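Local atomic coordinates of ribokinase, putative (Burkholderia thailandensis, PDB entry 3B1N), a protein that probably phosphorylates nucleosides at the expense of ATP, as a nucleoside kinase of the pfkB (ribokinase-like) family, and binds ADP and the nucleoside analogue mizoribine. Residues I136-V141 and G258-I263; P162-P167 and A186-V191. One frame throughout, in Å; residues are numbered along the deposited sequence. Where two conformers were deposited one is given.

Contact 1 of 2, residues I136-V141 and G258-I263; sequences IKLAIV and GLLYGI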
ATOM      1  N   ILE B 136      24.134  -6.858 -28.351  1.00 27.62           N
ATOM      2  CA  ILE B 136      23.882  -6.997 -26.942  1.00 24.00           C
ATOM      3  C   ILE B 136      24.711  -8.180 -26.519  1.00 23.69           C
ATOM      4  O   ILE B 136      24.640  -9.266 -27.112  1.00 25.08           O
ATOM      5  CB  ILE B 136      22.362  -7.265 -26.708  1.00 23.36           C
ATOM      6  CG1 ILE B 136      21.533  -6.011 -27.059  1.00 22.41           C
ATOM      7  CG2 ILE B 136      22.075  -7.728 -25.274  1.00 22.10           C
ATOM      8  CD1 ILE B 136      21.971  -4.647 -26.437  1.00 18.21           C
ATOM      9  N   LYS B 137      25.490  -8.013 -25.466  1.00 21.30           N
ATOM     10  CA  LYS B 137      26.214  -9.164 -24.952  1.00 21.24           C
ATOM     11  C   LYS B 137      25.611  -9.867 -23.737  1.00 19.49           C
ATOM     12  O   LYS B 137      25.989 -10.995 -23.398  1.00 19.38           O
ATOM     13  CB  LYS B 137      27.655  -8.806 -24.667  1.00 22.94           C
ATOM     14  CG  LYS B 137      27.927  -7.633 -23.824  1.00 25.60           C
ATOM     15  CD  LYS B 137      29.435  -7.354 -24.071  1.00 30.05           C
ATOM     16  CE  LYS B 137      29.898  -6.016 -23.665  1.00 32.95           C
ATOM     17  NZ  LYS B 137      31.391  -6.065 -23.747  1.00 33.79           N
ATOM     18  N   LEU B 138      24.611  -9.199 -23.137  1.00 16.66           N
ATOM     19  CA  LEU B 138      24.063  -9.681 -21.877  1.00 13.95           C
ATOM     20  C   LEU B 138      22.739  -8.948 -21.711  1.00 11.30           C
ATOM     21  O   LEU B 138      22.586  -7.824 -22.168  1.00 14.19           O
ATOM     22  CB  LEU B 138      25.006  -9.357 -20.706  1.00 14.12           C
ATOM     23  CG  LEU B 138      24.614  -9.764 -19.284  1.00 13.92           C
ATOM     24  CD1 LEU B 138      24.330 -11.245 -19.073  1.00 14.24           C
ATOM     25  CD2 LEU B 138      25.641  -9.239 -18.232  1.00 14.63           C
ATOM     26  N   ALA B 139      21.785  -9.613 -21.056  1.00 12.11           N
ATOM     27  CA  ALA B 139      20.476  -8.962 -20.818  1.00 11.16           C
ATOM     28  C   ALA B 139      19.897  -9.379 -19.491  1.00 11.39           C
ATOM     29  O   ALA B 139      20.331 -10.349 -18.881  1.00 11.06           O
ATOM     30  CB  ALA B 139      19.498  -9.323 -21.947  1.00 11.94           C
ATOM     31  N   ILE B 140      18.837  -8.671 -19.079  1.00 10.00           N
ATOM     32  CA  ILE B 140      17.985  -9.128 -17.992  1.00 10.17           C
ATOM     33  C   ILE B 140      16.545  -8.899 -18.443  1.00 10.17           C
ATOM     34  O   ILE B 140      16.262  -7.898 -19.111  1.00 10.02           O
ATOM     35  CB  ILE B 140      18.260  -8.314 -16.684  1.00  9.23           C
ATOM     36  CG1 ILE B 140      17.384  -8.906 -15.521  1.00  9.90           C
ATOM     37  CG2 ILE B 140      18.163  -6.805 -16.869  1.00 10.18           C
ATOM     38  CD1 ILE B 140      17.968  -8.476 -14.123  1.00 10.20           C
ATOM     39  N   VAL B 141      15.684  -9.829 -18.076  1.00 10.19           N
ATOM     40  CA  VAL B 141      14.232  -9.660 -18.272  1.00 10.56           C
ATOM     41  C   VAL B 141      13.624  -9.587 -16.873  1.00 11.07           C
ATOM     42  O   VAL B 141      13.641 -10.563 -16.114  1.00 11.41           O
ATOM     43  CB  VAL B 141      13.621 -10.825 -19.056  1.00 11.41           C
ATOM     44  CG1 VAL B 141      12.058 -10.650 -19.146  1.00 10.65           C
ATOM     45  CG2 VAL B 141      14.276 -10.938 -20.487  1.00 13.38           C
ATOM     46  N   GLY B 258      24.606  -4.385 -10.177  1.00  9.65           N
ATOM     47  CA  GLY B 258      25.987  -4.777  -9.835  1.00  9.78           C
ATOM     48  C   GLY B 258      26.303  -6.165 -10.335  1.00 10.83           C
ATOM     49  O   GLY B 258      27.439  -6.425 -10.802  1.00 11.10           O
ATOM     50  N   LEU B 259      25.360  -7.074 -10.208  1.00 10.85           N
ATOM     51  CA  LEU B 259      25.570  -8.431 -10.718  1.00 10.53           C
ATOM     52  C   LEU B 259      25.832  -8.407 -12.217  1.00 10.91           C
ATOM     53  O   LEU B 259      26.779  -9.075 -12.676  1.00 11.57           O
ATOM     54  CB  LEU B 259      24.374  -9.294 -10.394  1.00 12.95           C
ATOM     55  CG  LEU B 259      24.735 -10.760 -10.317  1.00 15.97           C
ATOM     56  CD1 LEU B 259      25.458 -11.031  -8.997  1.00 16.03           C
ATOM     57  CD2 LEU B 259      23.453 -11.591 -10.401  1.00 18.14           C
ATOM     58  N   LEU B 260      25.025  -7.659 -12.983  1.00 10.88           N
ATOM     59  CA  LEU B 260      25.187  -7.579 -14.441  1.00  9.91           C
ATOM     60  C   LEU B 260      26.580  -6.999 -14.767  1.00 11.24           C
ATOM     61  O   LEU B 260      27.242  -7.486 -15.698  1.00 11.47           O
ATOM     62  CB  LEU B 260      24.108  -6.695 -15.105  1.00 11.25           C
ATOM     63  CG  LEU B 260      22.742  -7.342 -15.120  1.00 13.36           C
ATOM     64  CD1 LEU B 260      21.753  -6.208 -15.407  1.00 12.32           C
ATOM     65  CD2 LEU B 260      22.724  -8.381 -16.269  1.00 13.18           C
ATOM     66  N   TYR B 261      27.028  -5.986 -14.026  1.00 10.32           N
ATOM     67  CA  TYR B 261      28.349  -5.403 -14.303  1.00 10.08           C
ATOM     68  C   TYR B 261      29.417  -6.481 -14.051  1.00 10.59           C
ATOM     69  O   TYR B 261      30.350  -6.653 -14.876  1.00 10.91           O
ATOM     70  CB  TYR B 261      28.596  -4.215 -13.353  1.00  9.75           C
ATOM     71  CG  TYR B 261      29.900  -3.530 -13.629  1.00 11.18           C
ATOM     72  CD1 TYR B 261      29.986  -2.562 -14.610  1.00 12.15           C
ATOM     73  CD2 TYR B 261      31.052  -3.903 -12.919  1.00 14.14           C
ATOM     74  CE1 TYR B 261      31.163  -1.918 -14.878  1.00 13.31           C
ATOM     75  CE2 TYR B 261      32.267  -3.262 -13.188  1.00 13.93           C
ATOM     76  CZ  TYR B 261      32.293  -2.278 -14.166  1.00 12.22           C
ATOM     77  OH  TYR B 261      33.499  -1.626 -14.433  1.00 19.27           O
ATOM     78  N   GLY B 262      29.291  -7.213 -12.939  1.00 10.42           N
ATOM     79  CA  GLY B 262      30.284  -8.262 -12.609  1.00  9.96           C
ATOM     80  C   GLY B 262      30.294  -9.342 -13.703  1.00 11.44           C
ATOM     81  O   GLY B 262      31.380  -9.774 -14.144  1.00 11.71           O
ATOM     82  N   ILE B 263      29.127  -9.804 -14.167  1.00 10.84           N
ATOM     83  CA  ILE B 263      29.068 -10.898 -15.163  1.00 11.70           C
ATOM     84  C   ILE B 263      29.760 -10.380 -16.454  1.00 11.66           C
ATOM     85  O   ILE B 263      30.628 -11.071 -17.036  1.00 13.34           O
ATOM     86  CB  ILE B 263      27.616 -11.293 -15.438  1.00 12.71           C
ATOM     87  CG1 ILE B 263      27.061 -11.977 -14.189  1.00 11.60           C
ATOM     88  CG2 ILE B 263      27.497 -12.253 -16.654  1.00 12.62           C
ATOM     89  CD1 ILE B 263      25.476 -12.110 -14.246  1.00 15.06           C
TER
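Leu138 and Ile140 on strand 138-141 face Leu260 and Ile263 on helix 258-263, the two segment axes running close to antiparallel at 156° with a closest approach of 9.6 Å. The nearest CA pair, Leu138 and Leu260, is 7.8 Å apart, and aliphatic side chains from both segments fill the interval. Leu138 supplies most of that layer from the strand. Its CG lies anti to the backbone N (chi1 179°), and its CD2 touches Leu260 CD2 at 3.6 Å, the two side chains meeting at an oblique angle. The same Leu138 CD2 rests against Leu260 O at 3.5 Å and meets Ile263 CG2 at 3.9 Å, here with the side chains roughly perpendicular, so this one methyl touches both Leu260 and Ile263, residues i and i+3 on the helix face turned to the strand. This is the layered packing of the alpha/beta ribokinase-like fold: helix 251-264 lies on one face of the central sheet, while Ala139 and Val141 turn to helix 146-158 on the other. Leu260 divides its two methyls between alternate strand residues, CD2 going to Leu138 and CD1 to Ile140 CG2 at 3.9 Å, again crossing at about a right angle. Leu260 also touches Ile5 and Ile164, side chains of the strands flanking 138-141, which places it over the middle of three neighbouring strands. Toward the nucleoside pocket, the side chain of Ile140 comes within about 7 Å of that of Asp253, an inosine-binding residue.

Contact 2 of 2, residues P162-P167 and A186-V191; sequences PFIFDP and ATYIAV. With NA (sodium ion), chain H.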
ATOM      1  N   PRO B 162      22.997 -14.312 -23.427  1.00 16.98           N
ATOM      2  CA  PRO B 162      22.853 -14.775 -22.022  1.00 16.99           C
ATOM      3  C   PRO B 162      21.982 -13.751 -21.261  1.00 15.77           C
ATOM      4  O   PRO B 162      22.142 -12.566 -21.477  1.00 14.89           O
ATOM      5  CB  PRO B 162      24.270 -14.772 -21.479  1.00 18.19           C
ATOM      6  CG  PRO B 162      25.128 -14.080 -22.470  1.00 20.02           C
ATOM      7  CD  PRO B 162      24.377 -13.881 -23.754  1.00 17.27           C
ATOM      8  N   PHE B 163      21.055 -14.217 -20.440  1.00 15.01           N
ATOM      9  CA  PHE B 163      20.205 -13.247 -19.737  1.00 14.45           C
ATOM     10  C   PHE B 163      19.813 -13.766 -18.381  1.00 13.90           C
ATOM     11  O   PHE B 163      19.621 -14.975 -18.154  1.00 13.04           O
ATOM     12  CB  PHE B 163      18.955 -12.843 -20.579  1.00 14.86           C
ATOM     13  CG  PHE B 163      17.936 -13.953 -20.768  1.00 16.86           C
ATOM     14  CD1 PHE B 163      16.792 -14.031 -19.971  1.00 17.26           C
ATOM     15  CD2 PHE B 163      18.104 -14.907 -21.764  1.00 19.01           C
ATOM     16  CE1 PHE B 163      15.835 -15.038 -20.144  1.00 18.02           C
ATOM     17  CE2 PHE B 163      17.149 -15.915 -21.972  1.00 19.66           C
ATOM     18  CZ  PHE B 163      16.012 -15.996 -21.180  1.00 18.27           C
ATOM     19  N   ILE B 164      19.701 -12.817 -17.439  1.00 13.35           N
ATOM     20  CA  ILE B 164      19.073 -13.095 -16.146  1.00 12.72           C
ATOM     21  C   ILE B 164      17.553 -12.993 -16.297  1.00 11.90           C
ATOM     22  O   ILE B 164      17.078 -12.035 -16.897  1.00 12.63           O
ATOM     23  CB  ILE B 164      19.510 -12.011 -15.116  1.00 12.25           C
ATOM     24  CG1 ILE B 164      21.044 -11.968 -14.939  1.00 12.95           C
ATOM     25  CG2 ILE B 164      18.825 -12.325 -13.736  1.00 13.89           C
ATOM     26  CD1 ILE B 164      21.517 -10.930 -13.894  1.00 13.70           C
ATOM     27  N   PHE B 165      16.850 -13.963 -15.746  1.00 13.30           N
ATOM     28  CA  PHE B 165      15.379 -13.922 -15.637  1.00 14.51           C
ATOM     29  C   PHE B 165      15.017 -13.540 -14.203  1.00 14.95           C
ATOM     30  O   PHE B 165      15.395 -14.226 -13.253  1.00 14.71           O
ATOM     31  CB  PHE B 165      14.808 -15.277 -16.019  1.00 14.41           C
ATOM     32  CG  PHE B 165      13.305 -15.366 -15.925  1.00 15.01           C
ATOM     33  CD1 PHE B 165      12.494 -14.425 -16.553  1.00 17.92           C
ATOM     34  CD2 PHE B 165      12.725 -16.424 -15.258  1.00 16.52           C
ATOM     35  CE1 PHE B 165      11.085 -14.541 -16.478  1.00 19.54           C
ATOM     36  CE2 PHE B 165      11.338 -16.524 -15.143  1.00 17.21           C
ATOM     37  CZ  PHE B 165      10.537 -15.575 -15.766  1.00 18.92           C
ATOM     38  N   ASP B 166      14.284 -12.431 -14.059  1.00 13.99           N
ATOM     39  CA  ASP B 166      13.922 -11.838 -12.813  0.50 14.92           C
ATOM     40  C   ASP B 166      12.347 -11.707 -12.820  1.00 15.67           C
ATOM     41  O   ASP B 166      11.913 -10.563 -13.095  1.00 16.09           O
ATOM     42  CB  ASP B 166      14.702 -10.495 -12.922  0.50 14.99           C
ATOM     43  CG  ASP B 166      14.397  -9.482 -11.857  0.50 15.52           C
ATOM     44  OD1 ASP B 166      13.994  -9.863 -10.749  0.50 18.43           O
ATOM     45  OD2 ASP B 166      14.590  -8.251 -12.165  0.50 15.93           O
ATOM     46  N   PRO B 167      11.548 -12.781 -12.561  1.00 16.05           N
ATOM     47  CA  PRO B 167      10.084 -12.660 -12.686  1.00 16.62           C
ATOM     48  C   PRO B 167       9.524 -11.641 -11.680  1.00 18.67           C
ATOM     49  O   PRO B 167       8.622 -10.843 -12.031  1.00 18.30           O
ATOM     50  CB  PRO B 167       9.581 -14.095 -12.516  1.00 17.76           C
ATOM     51  CG  PRO B 167      10.695 -14.851 -11.785  1.00 17.71           C
ATOM     52  CD  PRO B 167      11.956 -14.171 -12.231  1.00 16.00           C
ATOM     53  N   ALA B 186      16.227 -19.407 -19.493  1.00 18.42           N
ATOM     54  CA  ALA B 186      17.084 -18.403 -18.843  1.00 17.91           C
ATOM     55  C   ALA B 186      18.507 -18.903 -18.597  1.00 17.60           C
ATOM     56  O   ALA B 186      18.707 -20.075 -18.281  1.00 18.10           O
ATOM     57  CB  ALA B 186      16.464 -17.978 -17.496  1.00 16.69           C
ATOM     58  N   THR B 187      19.483 -18.005 -18.651  1.00 16.53           N
ATOM     59  CA  THR B 187      20.864 -18.351 -18.259  1.00 17.11           C
ATOM     60  C   THR B 187      21.025 -18.271 -16.738  1.00 17.48           C
ATOM     61  O   THR B 187      21.718 -19.068 -16.129  1.00 17.47           O
ATOM     62  CB  THR B 187      21.876 -17.385 -18.878  1.00 17.54           C
ATOM     63  OG1 THR B 187      21.512 -17.078 -20.238  1.00 21.52           O
ATOM     64  CG2 THR B 187      23.297 -17.958 -18.741  1.00 17.52           C
ATOM     65  N   TYR B 188      20.410 -17.251 -16.127  1.00 16.04           N
ATOM     66  CA  TYR B 188      20.479 -17.107 -14.682  1.00 15.16           C
ATOM     67  C   TYR B 188      19.088 -16.724 -14.172  1.00 13.75           C
ATOM     68  O   TYR B 188      18.290 -16.192 -14.949  1.00 15.16           O
ATOM     69  CB  TYR B 188      21.490 -16.000 -14.255  1.00 15.81           C
ATOM     70  CG  TYR B 188      22.718 -15.852 -15.138  1.00 15.08           C
ATOM     71  CD1 TYR B 188      22.724 -14.996 -16.226  1.00 15.03           C
ATOM     72  CD2 TYR B 188      23.881 -16.602 -14.875  1.00 17.74           C
ATOM     73  CE1 TYR B 188      23.842 -14.841 -17.010  1.00 14.88           C
ATOM     74  CE2 TYR B 188      25.002 -16.475 -15.686  1.00 15.00           C
ATOM     75  CZ  TYR B 188      24.969 -15.582 -16.734  1.00 14.19           C
ATOM     76  OH  TYR B 188      26.082 -15.412 -17.548  1.00 19.61           O
ATOM     77  N   ILE B 189      18.813 -16.996 -12.902  1.00 14.88           N
ATOM     78  CA  ILE B 189      17.584 -16.455 -12.292  0.50 14.47           C
ATOM     79  C   ILE B 189      17.979 -15.675 -11.039  1.00 15.33           C
ATOM     80  O   ILE B 189      18.826 -16.100 -10.253  1.00 15.94           O
ATOM     81  CB  ILE B 189      16.484 -17.564 -12.072  0.50 14.65           C
ATOM     82  CG1 ILE B 189      15.179 -16.990 -11.507  0.50 14.18           C
ATOM     83  CG2 ILE B 189      16.996 -18.751 -11.220  0.50 15.59           C
ATOM     84  CD1 ILE B 189      14.062 -18.014 -11.445  0.50 16.10           C
ATOM     85  N   ALA B 190      17.388 -14.487 -10.881  1.00 15.06           N
ATOM     86  CA  ALA B 190      17.653 -13.702  -9.679  1.00 15.08           C
ATOM     87  C   ALA B 190      16.322 -13.409  -9.039  1.00 17.08           C
ATOM     88  O   ALA B 190      15.397 -12.959  -9.718  1.00 18.96           O
ATOM     89  CB  ALA B 190      18.361 -12.426 -10.027  1.00 16.60           C
ATOM     90  N   VAL B 191      16.199 -13.701  -7.751  1.00 15.32           N
ATOM     91  CA  VAL B 191      14.897 -13.489  -7.053  1.00 16.52           C
ATOM     92  C   VAL B 191      15.185 -13.175  -5.625  1.00 15.71           C
ATOM     93  O   VAL B 191      16.273 -13.509  -5.138  1.00 15.61           O
ATOM     94  CB  VAL B 191      13.956 -14.746  -7.128  1.00 15.45           C
ATOM     95  CG1 VAL B 191      13.225 -14.818  -8.474  1.00 18.15           C
ATOM     96  CG2 VAL B 191      14.670 -16.043  -6.820  1.00 17.00           C
TER
HETATM   97 NA    NA H 403      17.795 -22.188 -18.189  1.00 21.97          NA
HETATM   98  O   HOH W   1      19.780 -22.908 -19.470  1.00 27.34           O
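Ile164 lies beside Tyr188 and Phe165 beside Ile189 in parallel register, held by backbone bonds that link Phe163 and Phe165 to Tyr188 and Ala190. The straightest is Phe165 N to Tyr188 O (2.8 Å, 173° at the hydrogen); Ala190 N donates to Phe165 O one step further on. At the start of the ladder Phe163 O accepts twice, from Tyr188 N at 3.1 Å and from Thr187 N, also at 3.1 Å. The Thr187 donor lies in the carbonyl plane but its bond is bent (135°), whereas Tyr188 N is tilted out of that plane. Thr187 also returns a bond through its side chain, OG1 accepting from Phe163 N at 2.9 Å, so Phe163 N and O are both bonded to the start of 186-191, at Thr187 and Tyr188.

Apolar contacts occupy both faces of the sheet. On the face of Ile164 and Tyr188, Ile164 CG1 meets Tyr188 CD1 obliquely at 3.7 Å, and Ile164 CG2 reaches Ala190 CB at 3.7 Å. On the other, Phe165 CB lies against Ala186 CB. Phe163 points its CB away from 186-191; its CG sits between the backbone N and the carbonyl carbon (chi1 68°), and the far end of the ring reaches back, CZ being 3.5 Å from Ala186 CA. The pairing completes the beta-alpha-beta unit of strand 163-165, helix 176-185 and strand 188-192.

Metal coordination comes last: Ala186 O binds sodium at 2.3 Å, alongside a water and the carbonyl oxygens of Ile183, Glu184 and Arg213. Because Ala186 O and Thr187 N share one peptide group, the cation would be expected to polarise that amide and make its N-H a better donor to Phe163 O.

Overall arrangement
Along the chain the segments run 136-141, 162-167, 186-191, 258-263, so both halves of contact 2 fall between those of contact 1. Their centres are about 10 Å apart, and both reach the same sheet, in which strands 138-141, 163-165 and 188-192 are consecutive and parallel. Probable hydrogen bonds from Val141 N to Ile164 O and from Asp166 N to Val141 O, each 2.9 Å, join the contacts directly. Helix 251-264 spans both, its Leu259 touching Ile164 and its Ile263 touching Tyr188. It also supplies Arg256, which forms a salt bridge with Asp166, whose side chain lies about 7 Å from bound ADP and from mizoribine, linking this core to the active-site end of the sheet.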